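Local coordinates for protein tumor necrosis factor ligand superfamily member 9 (Mus musculus, PDB 6MKB) that binds the receptor TNFRSF9 (4-1BB) as a membrane-anchored TNF-family cytokine and induces proliferation of activated peripheral blood T cells, at residues F63-S69 / N155-F159; K78-V83 / L139-A145; L87-V93 / L125-L131. One frame throughout, in Å; residues are numbered along the deposited sequence.

Interaction 1. Residues F63-S69 / N155-F159; sequences FLELKLS and NTTSF. With NA (sodium ion), chain O.
Asn155 meets Lys67 and Ser69 around a sodium ion. Its main-chain O binds the metal at 2.6 Å, and the Lys67 carbonyl O and Ser69 OG add two more oxygens, so uncharged backbone and hydroxyl atoms supply all three of these ligands. The Ser69 hydroxyl lies anti to its carbonyl carbon (chi1 -65°), which brings OG to 2.7 Å from the sodium.

Thr156 turns its side chain away from 63-69, where it touches Leu14, and its carbonyl O instead lies beside the extended Lys67 chain, 3.8 Å from Lys67 CD. Thr157 then does with a side chain what a backbone carbonyl does in a regular sheet: its OG1 accepts the Lys67 N-H at 3.0 Å in a nearly straight bond (166°), so a side-chain oxygen takes the Lys67 amide just before regular pairing begins. Thr157 CA also makes a CA-H...O contact with Glu65 O at 3.2 Å.

True pairing starts at Ser158, whose N and O exchange backbone hydrogen bonds with Glu65. With chi1 62°, Ser158 OG comes 3.4 Å from Glu65 CB, and a water links it to Glu65 OE2, donating to the carboxylate. The other oxygen, OE1, is close to Asp116 OD1, so one of the two acids may hold a proton more readily than usual.

Phe159, across from Leu64 in a non-hydrogen-bonded pair, lies alongside it, and Leu64 CD2 packs 3.8 Å from Phe159 CD1. A bulky ring suits this buried face, where it also meets Trp28, while the neighbouring Phe63 reaches the ring of Tyr61 of the second subunit.

Strands 58-70 and 149-166 thus pair antiparallel in the inner, subunit-facing sheet of the TNF homology domain, a beta-sandwich of jelly-roll topology.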
loop_
_atom_site.group_PDB
_atom_site.type_symbol
_atom_site.label_atom_id
_atom_site.label_comp_id
_atom_site.label_asym_id
_atom_site.label_seq_id
_atom_site.Cartn_x
_atom_site.Cartn_y
_atom_site.Cartn_z
ATOM N N PHE B 63 -3.397 2.751 -6.235
ATOM C CA PHE B 63 -3.409 2.297 -4.847
ATOM C C PHE B 63 -4.819 2.281 -4.283
ATOM O O PHE B 63 -5.683 3.069 -4.678
ATOM C CB PHE B 63 -2.470 3.145 -3.963
ATOM C CG PHE B 63 -2.803 4.616 -3.855
ATOM C CD1 PHE B 63 -3.683 5.082 -2.873
ATOM C CD2 PHE B 63 -2.209 5.547 -4.702
ATOM C CE1 PHE B 63 -4.013 6.441 -2.788
ATOM C CE2 PHE B 63 -2.519 6.909 -4.597
ATOM C CZ PHE B 63 -3.413 7.347 -3.641
ATOM N N LEU B 64 -5.019 1.351 -3.337
ATOM C CA LEU B 64 -6.211 1.109 -2.539
ATOM C C LEU B 64 -5.797 0.957 -1.108
ATOM O O LEU B 64 -4.813 0.268 -0.823
ATOM C CB LEU B 64 -6.952 -0.152 -2.977
ATOM C CG LEU B 64 -7.586 -0.174 -4.366
ATOM C CD1 LEU B 64 -8.026 -1.624 -4.739
ATOM C CD2 LEU B 64 -8.785 0.778 -4.445
ATOM N N GLU B 65 -6.552 1.583 -0.195
ATOM C CA GLU B 65 -6.319 1.424 1.229
ATOM C C GLU B 65 -7.652 1.211 1.935
ATOM O O GLU B 65 -8.474 2.116 1.965
ATOM C CB GLU B 65 -5.561 2.607 1.811
ATOM C CG GLU B 65 -5.206 2.361 3.267
ATOM C CD GLU B 65 -4.212 3.330 3.857
ATOM O OE1 GLU B 65 -3.922 3.190 5.067
ATOM O OE2 GLU B 65 -3.729 4.227 3.127
ATOM N N LEU B 66 -7.883 -0.014 2.413
ATOM C CA LEU B 66 -9.084 -0.410 3.116
ATOM C C LEU B 66 -8.916 -0.176 4.595
ATOM O O LEU B 66 -7.951 -0.662 5.195
ATOM C CB LEU B 66 -9.417 -1.887 2.860
ATOM C CG LEU B 66 -10.663 -2.471 3.575
ATOM C CD1 LEU B 66 -11.952 -1.751 3.141
ATOM C CD2 LEU B 66 -10.805 -3.963 3.287
ATOM N N LYS B 67 -9.860 0.572 5.178
ATOM C CA LYS B 67 -9.896 0.813 6.613
ATOM C C LYS B 67 -11.247 0.316 7.113
ATOM O O LYS B 67 -12.264 0.955 6.860
ATOM C CB LYS B 67 -9.600 2.273 6.974
ATOM C CG LYS B 67 -8.169 2.684 6.642
ATOM C CD LYS B 67 -7.821 3.977 7.345
ATOM C CE LYS B 67 -6.481 4.512 6.919
ATOM N NZ LYS B 67 -6.247 5.872 7.458
ATOM N N LEU B 68 -11.258 -0.898 7.688
ATOM C CA LEU B 68 -12.454 -1.536 8.232
ATOM C C LEU B 68 -12.571 -1.227 9.674
ATOM O O LEU B 68 -11.711 -1.651 10.451
ATOM C CB LEU B 68 -12.391 -3.069 8.082
ATOM C CG LEU B 68 -12.851 -3.752 6.844
ATOM C CD1 LEU B 68 -12.846 -5.238 7.101
ATOM C CD2 LEU B 68 -14.240 -3.299 6.435
ATOM N N SER B 69 -13.634 -0.546 10.057
ATOM C CA SER B 69 -13.877 -0.186 11.450
ATOM C C SER B 69 -14.888 -1.132 12.081
ATOM O O SER B 69 -15.981 -1.295 11.526
ATOM C CB SER B 69 -14.366 1.251 11.549
ATOM O OG SER B 69 -13.357 2.153 11.129
ATOM N N ASN B 155 -11.512 7.099 10.000
ATOM C CA ASN B 155 -10.687 6.008 9.461
ATOM C C ASN B 155 -11.165 5.739 8.041
ATOM O O ASN B 155 -11.834 4.732 7.766
ATOM C CB ASN B 155 -10.777 4.748 10.332
ATOM C CG ASN B 155 -10.341 4.949 11.744
ATOM O OD1 ASN B 155 -9.318 5.579 12.014
ATOM N ND2 ASN B 155 -11.117 4.411 12.674
ATOM N N THR B 156 -10.871 6.688 7.150
ATOM C CA THR B 156 -11.385 6.676 5.799
ATOM C C THR B 156 -10.559 5.855 4.809
ATOM O O THR B 156 -9.368 6.078 4.629
ATOM C CB THR B 156 -11.542 8.099 5.274
ATOM O OG1 THR B 156 -11.610 8.991 6.381
ATOM C CG2 THR B 156 -12.769 8.254 4.412
ATOM N N THR B 157 -11.256 4.948 4.123
ATOM C CA THR B 157 -10.788 4.129 3.022
ATOM C C THR B 157 -10.460 5.103 1.858
ATOM O O THR B 157 -11.143 6.114 1.665
ATOM C CB THR B 157 -11.895 3.095 2.718
ATOM O OG1 THR B 157 -11.955 2.158 3.803
ATOM C CG2 THR B 157 -11.734 2.377 1.357
ATOM N N SER B 158 -9.379 4.829 1.147
ATOM C CA SER B 158 -8.945 5.692 0.063
ATOM C C SER B 158 -8.610 4.899 -1.199
ATOM O O SER B 158 -8.350 3.692 -1.177
ATOM C CB SER B 158 -7.740 6.521 0.490
ATOM O OG SER B 158 -6.637 5.681 0.811
ATOM N N PHE B 159 -8.674 5.604 -2.314
ATOM C CA PHE B 159 -8.349 5.095 -3.621
ATOM C C PHE B 159 -7.735 6.236 -4.401
ATOM O O PHE B 159 -8.180 7.381 -4.282
ATOM C CB PHE B 159 -9.602 4.515 -4.287
ATOM C CG PHE B 159 -9.727 4.543 -5.789
ATOM C CD1 PHE B 159 -8.817 3.856 -6.594
ATOM C CD2 PHE B 159 -10.832 5.136 -6.397
ATOM C CE1 PHE B 159 -8.950 3.861 -7.993
ATOM C CE2 PHE B 159 -10.995 5.097 -7.787
ATOM C CZ PHE B 159 -10.048 4.470 -8.578
HETATM NA NA NA O . -13.403 2.845 8.531
HETATM O O HOH W 1 -3.661 5.197 0.577
#

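Interaction 2. Residues K78-V83 / L139-A145; sequences KVQGWV and LHGAQDA. With NAG (2-acetamido-2-deoxy-beta-D-glucopyranose), chain F.
Leu139 and Val79 meet where strands 80-90 and 129-140 come to their ends. Leu139 CB begins the contact, 3.9 Å from Val79 CG1. CG is set beside the backbone N, anti to the carbonyl carbon (chi1 -62°), and turns CD2 toward 78-83. At the tip Leu139 CD2 reaches three neighbours, passing Gln80 O and Val79 CG1 and ending 4.2 Å from Val83 CG2. A branched aliphatic chain suits this place because one methyl can touch both valines.

Val79 spreads its own two methyls over the returning loop: CG2 packs 3.7 Å from Ala142 CB, and both methyls touch Ala145 CB. The small alanines let the loop come this near.

Backbone pairing is short. Gln80 and His140 exchange two hydrogen bonds, the one from Gln80 N to His140 O being 2.8 Å and almost straight (170°). Their side chains share one face of the sheet, the imidazole lying nearly parallel to the Gln80 amide (19° between planes) with His140 CE1 3.7 Å from Gln80 CG; Tyr138 stacks on the same imidazole. Past the pair, Gly141 has no side chain and lets Lys78 O approach its CA, at backbone angles that suit glycine.

Beyond the corner at Gly81, Trp82 turns away from the loop, and Trp82 NE1 donates a 2.9 Å hydrogen bond to NAG O7, the acetamide oxygen of an N-acetylglucosamine at the ring edge. This sugar belongs to the glycan on Asn23. The chemistry is therefore divided: methyl-to-methyl packing holds the loop against Val79, while an indole N-H adds one directional hydrogen bond to a sugar already attached through Asn23.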
loop_
_atom_site.group_PDB
_atom_site.type_symbol
_atom_site.label_atom_id
_atom_site.label_comp_id
_atom_site.label_asym_id
_atom_site.label_seq_id
_atom_site.Cartn_x
_atom_site.Cartn_y
_atom_site.Cartn_z
ATOM N N LYS B 78 -16.407 -14.205 16.334
ATOM C CA LYS B 78 -17.452 -15.092 15.795
ATOM C C LYS B 78 -17.603 -14.915 14.271
ATOM O O LYS B 78 -17.672 -15.901 13.539
ATOM C CB LYS B 78 -18.812 -14.832 16.486
ATOM C CG LYS B 78 -18.950 -15.533 17.819
ATOM C CD LYS B 78 -20.156 -15.031 18.593
ATOM C CE LYS B 78 -20.268 -15.751 19.914
ATOM N NZ LYS B 78 -21.594 -15.551 20.550
ATOM N N VAL B 79 -17.695 -13.656 13.813
ATOM C CA VAL B 79 -17.883 -13.321 12.413
ATOM C C VAL B 79 -16.582 -13.529 11.634
ATOM O O VAL B 79 -15.586 -12.854 11.882
ATOM C CB VAL B 79 -18.444 -11.891 12.235
ATOM C CG1 VAL B 79 -18.478 -11.493 10.768
ATOM C CG2 VAL B 79 -19.833 -11.788 12.844
ATOM N N GLN B 80 -16.610 -14.438 10.670
ATOM C CA GLN B 80 -15.452 -14.741 9.844
ATOM C C GLN B 80 -15.840 -14.692 8.352
ATOM O O GLN B 80 -17.014 -14.481 8.010
ATOM C CB GLN B 80 -14.815 -16.089 10.253
ATOM C CG GLN B 80 -15.755 -17.268 10.269
ATOM C CD GLN B 80 -15.017 -18.510 10.700
ATOM O OE1 GLN B 80 -14.107 -18.993 10.029
ATOM N NE2 GLN B 80 -15.390 -19.077 11.827
ATOM N N GLY B 81 -14.834 -14.832 7.494
ATOM C CA GLY B 81 -14.986 -14.764 6.053
ATOM C C GLY B 81 -13.929 -13.876 5.437
ATOM O O GLY B 81 -12.741 -14.027 5.723
ATOM N N TRP B 82 -14.349 -12.935 4.578
ATOM C CA TRP B 82 -13.416 -12.044 3.884
ATOM C C TRP B 82 -14.071 -10.753 3.422
ATOM O O TRP B 82 -15.273 -10.705 3.196
ATOM C CB TRP B 82 -12.773 -12.765 2.675
ATOM C CG TRP B 82 -13.764 -13.355 1.719
ATOM C CD1 TRP B 82 -14.228 -14.640 1.705
ATOM C CD2 TRP B 82 -14.406 -12.683 0.622
ATOM N NE1 TRP B 82 -15.120 -14.812 0.670
ATOM C CE2 TRP B 82 -15.250 -13.626 -0.012
ATOM C CE3 TRP B 82 -14.357 -11.371 0.117
ATOM C CZ2 TRP B 82 -16.060 -13.292 -1.107
ATOM C CZ3 TRP B 82 -15.137 -11.050 -0.985
ATOM C CH2 TRP B 82 -15.987 -11.999 -1.578
ATOM N N VAL B 83 -13.264 -9.704 3.293
ATOM C CA VAL B 83 -13.689 -8.392 2.794
ATOM C C VAL B 83 -12.683 -7.975 1.724
ATOM O O VAL B 83 -11.472 -8.088 1.926
ATOM C CB VAL B 83 -13.871 -7.317 3.892
ATOM C CG1 VAL B 83 -14.459 -6.031 3.300
ATOM C CG2 VAL B 83 -14.750 -7.833 5.027
ATOM N N LEU B 139 -19.503 -12.653 4.881
ATOM C CA LEU B 139 -19.373 -12.728 6.333
ATOM C C LEU B 139 -20.406 -13.666 6.906
ATOM O O LEU B 139 -21.566 -13.639 6.482
ATOM C CB LEU B 139 -19.474 -11.325 6.987
ATOM C CG LEU B 139 -18.384 -10.307 6.583
ATOM C CD1 LEU B 139 -18.790 -8.879 6.941
ATOM C CD2 LEU B 139 -17.007 -10.691 7.135
ATOM N N HIS B 140 -19.978 -14.519 7.856
ATOM C CA HIS B 140 -20.830 -15.520 8.524
ATOM C C HIS B 140 -20.290 -15.854 9.933
ATOM O O HIS B 140 -19.133 -15.545 10.222
ATOM C CB HIS B 140 -20.903 -16.792 7.654
ATOM C CG HIS B 140 -19.576 -17.460 7.465
ATOM N ND1 HIS B 140 -19.188 -18.531 8.254
ATOM C CD2 HIS B 140 -18.567 -17.153 6.621
ATOM C CE1 HIS B 140 -17.980 -18.863 7.837
ATOM N NE2 HIS B 140 -17.561 -18.056 6.864
ATOM N N GLY B 141 -21.113 -16.504 10.761
ATOM C CA GLY B 141 -20.732 -16.886 12.120
ATOM C C GLY B 141 -21.624 -16.322 13.206
ATOM O O GLY B 141 -21.641 -16.845 14.322
ATOM N N ALA B 142 -22.362 -15.247 12.885
ATOM C CA ALA B 142 -23.313 -14.569 13.769
ATOM C C ALA B 142 -24.456 -13.947 12.958
ATOM O O ALA B 142 -24.289 -13.674 11.764
ATOM C CB ALA B 142 -22.605 -13.489 14.582
ATOM N N GLN B 143 -25.628 -13.756 13.612
ATOM C CA GLN B 143 -26.795 -13.102 13.019
ATOM C C GLN B 143 -26.442 -11.649 12.764
ATOM O O GLN B 143 -25.891 -10.988 13.642
ATOM C CB GLN B 143 -28.042 -13.170 13.907
ATOM C CG GLN B 143 -28.732 -14.525 13.945
ATOM C CD GLN B 143 -30.218 -14.337 14.083
ATOM O OE1 GLN B 143 -30.972 -14.474 13.115
ATOM N NE2 GLN B 143 -30.674 -13.983 15.279
ATOM N N ASP B 144 -26.685 -11.186 11.545
ATOM C CA ASP B 144 -26.416 -9.832 11.024
ATOM C C ASP B 144 -24.899 -9.494 11.002
ATOM O O ASP B 144 -24.478 -8.394 11.395
ATOM C CB ASP B 144 -27.212 -8.725 11.762
ATOM C CG ASP B 144 -28.714 -8.874 11.639
ATOM O OD1 ASP B 144 -29.257 -8.533 10.563
ATOM O OD2 ASP B 144 -29.354 -9.325 12.621
ATOM N N ALA B 145 -24.095 -10.457 10.498
ATOM C CA ALA B 145 -22.635 -10.408 10.416
ATOM C C ALA B 145 -22.080 -9.182 9.646
ATOM O O ALA B 145 -20.997 -8.690 9.986
ATOM C CB ALA B 145 -22.132 -11.685 9.778
HETATM C C1 NAG F . -20.752 -16.110 -1.336
HETATM C C2 NAG F . -19.607 -17.088 -1.057
HETATM C C3 NAG F . -20.112 -18.535 -0.946
HETATM C C4 NAG F . -21.296 -18.672 0.016
HETATM C C5 NAG F . -22.393 -17.654 -0.333
HETATM C C6 NAG F . -23.499 -17.619 0.721
HETATM C C7 NAG F . -17.292 -16.708 -1.815
HETATM C C8 NAG F . -16.435 -16.514 -3.033
HETATM N N2 NAG F . -18.578 -16.944 -2.073
HETATM O O3 NAG F . -19.054 -19.393 -0.505
HETATM O O4 NAG F . -21.793 -20.020 -0.036
HETATM O O5 NAG F . -21.849 -16.332 -0.435
HETATM O O6 NAG F . -24.289 -16.445 0.537
HETATM O O7 NAG F . -16.817 -16.664 -0.688
#

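Interaction 3. Residues L87-V93 / L125-L131; sequences LQAKPQV and LKAGHRL
Lys90 and Arg130 form a hydrogen-bonded antiparallel pair, N and O of each bonded to the other, between strands whose axes approach to 4.7 Å at 159°. The bond from Lys90 N to Arg130 O lies in the carbonyl plane, whereas Arg130 N is tilted 22° from that of Lys90.

On one face of the sheet their long chains stand near each other; Lys90 NZ and Arg130 NH1 are 6.9 Å apart. Glu51 forms a salt bridge to each, which probably offsets their like charges, and Arg130 has a second carboxylate partner in Glu46. The other face is apolar. Ala89 CB touches Leu131 CD1 at 3.7 Å, its smallness admitting the leucine, while Leu87 CD1 comes obliquely onto Leu131 CG.

Where the strands part, the imidazole of His129 is held between two aliphatic groups. Pro91 CD lies over one face, 3.7 Å from the ring centroid in a CH-pi contact, and Leu125 CD2 lies over the opposite face. The cis peptide before Pro91 bends the chain after the strand, and Val93 CG1 adds a contact to both Leu125 CD2 and His129 NE2. A type II turn from Lys126 to His129, with Gly128 taking the positive phi that position calls for, leads into a G1 beta bulge opposite Val54. A water donates 2.7 Å hydrogen bonds to both Lys90 O and Gly128 O, bridging the strand end to the turn.

The contact thus pairs opposite chemistries: one shared acid, Glu51, with Glu46 on Arg130, balances the basic face, and dispersion and CH-pi packing fix a flat, polar ring at the end of strand 80-90.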
loop_
_atom_site.group_PDB
_atom_site.type_symbol
_atom_site.label_atom_id
_atom_site.label_comp_id
_atom_site.label_asym_id
_atom_site.label_seq_id
_atom_site.Cartn_x
_atom_site.Cartn_y
_atom_site.Cartn_z
ATOM N N LEU B 87 -10.737 -3.402 -7.735
ATOM C CA LEU B 87 -10.514 -2.337 -8.717
ATOM C C LEU B 87 -11.181 -2.734 -10.011
ATOM O O LEU B 87 -10.810 -3.742 -10.574
ATOM C CB LEU B 87 -9.008 -2.051 -8.937
ATOM C CG LEU B 87 -8.670 -0.885 -9.922
ATOM C CD1 LEU B 87 -9.105 0.467 -9.385
ATOM C CD2 LEU B 87 -7.208 -0.856 -10.247
ATOM N N GLN B 88 -12.183 -1.961 -10.458
ATOM C CA GLN B 88 -12.966 -2.202 -11.673
ATOM C C GLN B 88 -12.509 -1.237 -12.771
ATOM O O GLN B 88 -12.781 -0.045 -12.693
ATOM C CB GLN B 88 -14.465 -2.054 -11.368
ATOM C CG GLN B 88 -14.974 -2.996 -10.253
ATOM C CD GLN B 88 -16.304 -2.588 -9.646
ATOM O OE1 GLN B 88 -16.801 -1.454 -9.804
ATOM N NE2 GLN B 88 -16.913 -3.516 -8.930
ATOM N N ALA B 89 -11.765 -1.743 -13.764
ATOM C CA ALA B 89 -11.200 -0.952 -14.861
ATOM C C ALA B 89 -11.963 -1.134 -16.175
ATOM O O ALA B 89 -12.302 -2.261 -16.554
ATOM C CB ALA B 89 -9.737 -1.316 -15.064
ATOM N N LYS B 90 -12.237 0.002 -16.857
ATOM C CA LYS B 90 -12.894 0.111 -18.164
ATOM C C LYS B 90 -11.980 0.901 -19.121
ATOM O O LYS B 90 -11.866 2.110 -18.967
ATOM C CB LYS B 90 -14.261 0.799 -18.037
ATOM C CG LYS B 90 -15.397 -0.111 -17.607
ATOM C CD LYS B 90 -16.688 0.680 -17.403
ATOM C CE LYS B 90 -17.600 -0.030 -16.445
ATOM N NZ LYS B 90 -18.766 0.816 -16.073
ATOM N N PRO B 91 -11.282 0.268 -20.083
ATOM C CA PRO B 91 -11.263 -1.172 -20.407
ATOM C C PRO B 91 -10.414 -1.965 -19.395
ATOM O O PRO B 91 -9.695 -1.392 -18.590
ATOM C CB PRO B 91 -10.631 -1.191 -21.804
ATOM C CG PRO B 91 -9.652 -0.063 -21.758
ATOM C CD PRO B 91 -10.373 1.021 -20.975
ATOM N N GLN B 92 -10.492 -3.274 -19.465
ATOM C CA GLN B 92 -9.725 -4.199 -18.666
ATOM C C GLN B 92 -8.243 -4.026 -18.986
ATOM O O GLN B 92 -7.881 -3.851 -20.155
ATOM C CB GLN B 92 -10.209 -5.599 -19.064
ATOM C CG GLN B 92 -9.672 -6.743 -18.258
ATOM C CD GLN B 92 -10.775 -7.713 -17.983
ATOM O OE1 GLN B 92 -10.761 -8.827 -18.494
ATOM N NE2 GLN B 92 -11.761 -7.309 -17.184
ATOM N N VAL B 93 -7.380 -4.076 -17.980
ATOM C CA VAL B 93 -5.945 -3.988 -18.270
ATOM C C VAL B 93 -5.457 -5.430 -18.517
ATOM O O VAL B 93 -6.126 -6.362 -18.076
ATOM C CB VAL B 93 -5.125 -3.210 -17.199
ATOM C CG1 VAL B 93 -5.789 -1.872 -16.845
ATOM C CG2 VAL B 93 -4.897 -4.049 -15.950
ATOM N N LEU B 125 -2.380 2.342 -18.322
ATOM C CA LEU B 125 -3.710 2.897 -18.557
ATOM C C LEU B 125 -3.730 3.691 -19.861
ATOM O O LEU B 125 -2.702 4.234 -20.294
ATOM C CB LEU B 125 -4.176 3.770 -17.374
ATOM C CG LEU B 125 -4.251 3.097 -15.976
ATOM C CD1 LEU B 125 -4.778 4.071 -14.933
ATOM C CD2 LEU B 125 -5.116 1.834 -15.978
ATOM N N LYS B 126 -4.906 3.712 -20.501
ATOM C CA LYS B 126 -5.186 4.372 -21.772
ATOM C C LYS B 126 -5.844 5.716 -21.526
ATOM O O LYS B 126 -6.270 5.998 -20.402
ATOM C CB LYS B 126 -6.110 3.489 -22.634
ATOM C CG LYS B 126 -5.693 2.034 -22.806
ATOM C CD LYS B 126 -4.570 1.878 -23.810
ATOM C CE LYS B 126 -4.384 0.479 -24.314
ATOM N NZ LYS B 126 -3.455 0.467 -25.479
ATOM N N ALA B 127 -5.933 6.537 -22.567
ATOM C CA ALA B 127 -6.600 7.832 -22.517
ATOM C C ALA B 127 -8.111 7.590 -22.401
ATOM O O ALA B 127 -8.683 6.876 -23.220
ATOM C CB ALA B 127 -6.272 8.642 -23.774
ATOM N N GLY B 128 -8.714 8.126 -21.349
ATOM C CA GLY B 128 -10.137 7.973 -21.070
ATOM C C GLY B 128 -10.443 6.772 -20.207
ATOM O O GLY B 128 -11.603 6.360 -20.111
ATOM N N HIS B 129 -9.405 6.199 -19.570
ATOM C CA HIS B 129 -9.524 5.021 -18.706
ATOM C C HIS B 129 -10.408 5.349 -17.506
ATOM O O HIS B 129 -10.262 6.403 -16.891
ATOM C CB HIS B 129 -8.139 4.510 -18.254
ATOM C CG HIS B 129 -7.981 3.029 -18.369
ATOM N ND1 HIS B 129 -8.731 2.167 -17.601
ATOM C CD2 HIS B 129 -7.152 2.305 -19.149
ATOM C CE1 HIS B 129 -8.342 0.951 -17.937
ATOM N NE2 HIS B 129 -7.402 0.981 -18.868
ATOM N N ARG B 130 -11.359 4.464 -17.223
ATOM C CA ARG B 130 -12.333 4.625 -16.144
ATOM C C ARG B 130 -12.066 3.557 -15.103
ATOM O O ARG B 130 -11.888 2.378 -15.439
ATOM C CB ARG B 130 -13.781 4.558 -16.683
ATOM C CG ARG B 130 -14.064 5.710 -17.619
ATOM C CD ARG B 130 -15.368 5.573 -18.342
ATOM N NE ARG B 130 -15.754 6.886 -18.833
ATOM C CZ ARG B 130 -16.531 7.742 -18.185
ATOM N NH1 ARG B 130 -17.086 7.404 -17.025
ATOM N NH2 ARG B 130 -16.723 8.961 -18.664
ATOM N N LEU B 131 -11.973 3.992 -13.845
ATOM C CA LEU B 131 -11.656 3.155 -12.702
ATOM C C LEU B 131 -12.674 3.384 -11.593
ATOM O O LEU B 131 -12.875 4.509 -11.158
ATOM C CB LEU B 131 -10.240 3.524 -12.215
ATOM C CG LEU B 131 -9.021 2.636 -12.527
ATOM C CD1 LEU B 131 -9.006 2.101 -13.899
ATOM C CD2 LEU B 131 -7.742 3.409 -12.328
HETATM O O HOH W 2 -12.789 3.967 -20.620
#

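Of the strands involved, 58-70 is met first from the N terminus, and interaction 1 joins it to the last strand, 149-166, closing the widest loop. Within that span lies interaction 2, where 78-83 meets 139-145, and within that again interaction 3, where 87-93 meets 125-131; the three are concentric and none cross. Interactions 2 and 3 join the same two strands, 80-90 and 129-140, near their two ends, about 32 Å apart between centres. The layers of the sandwich also touch: Phe159 of interaction 1 packs on Leu87 and Leu131 of interaction 3, and Leu66 and Leu68 pack on Val83 of interaction 2, so Phe159 with core leucines and a valine ties the inner sheet to the outer one.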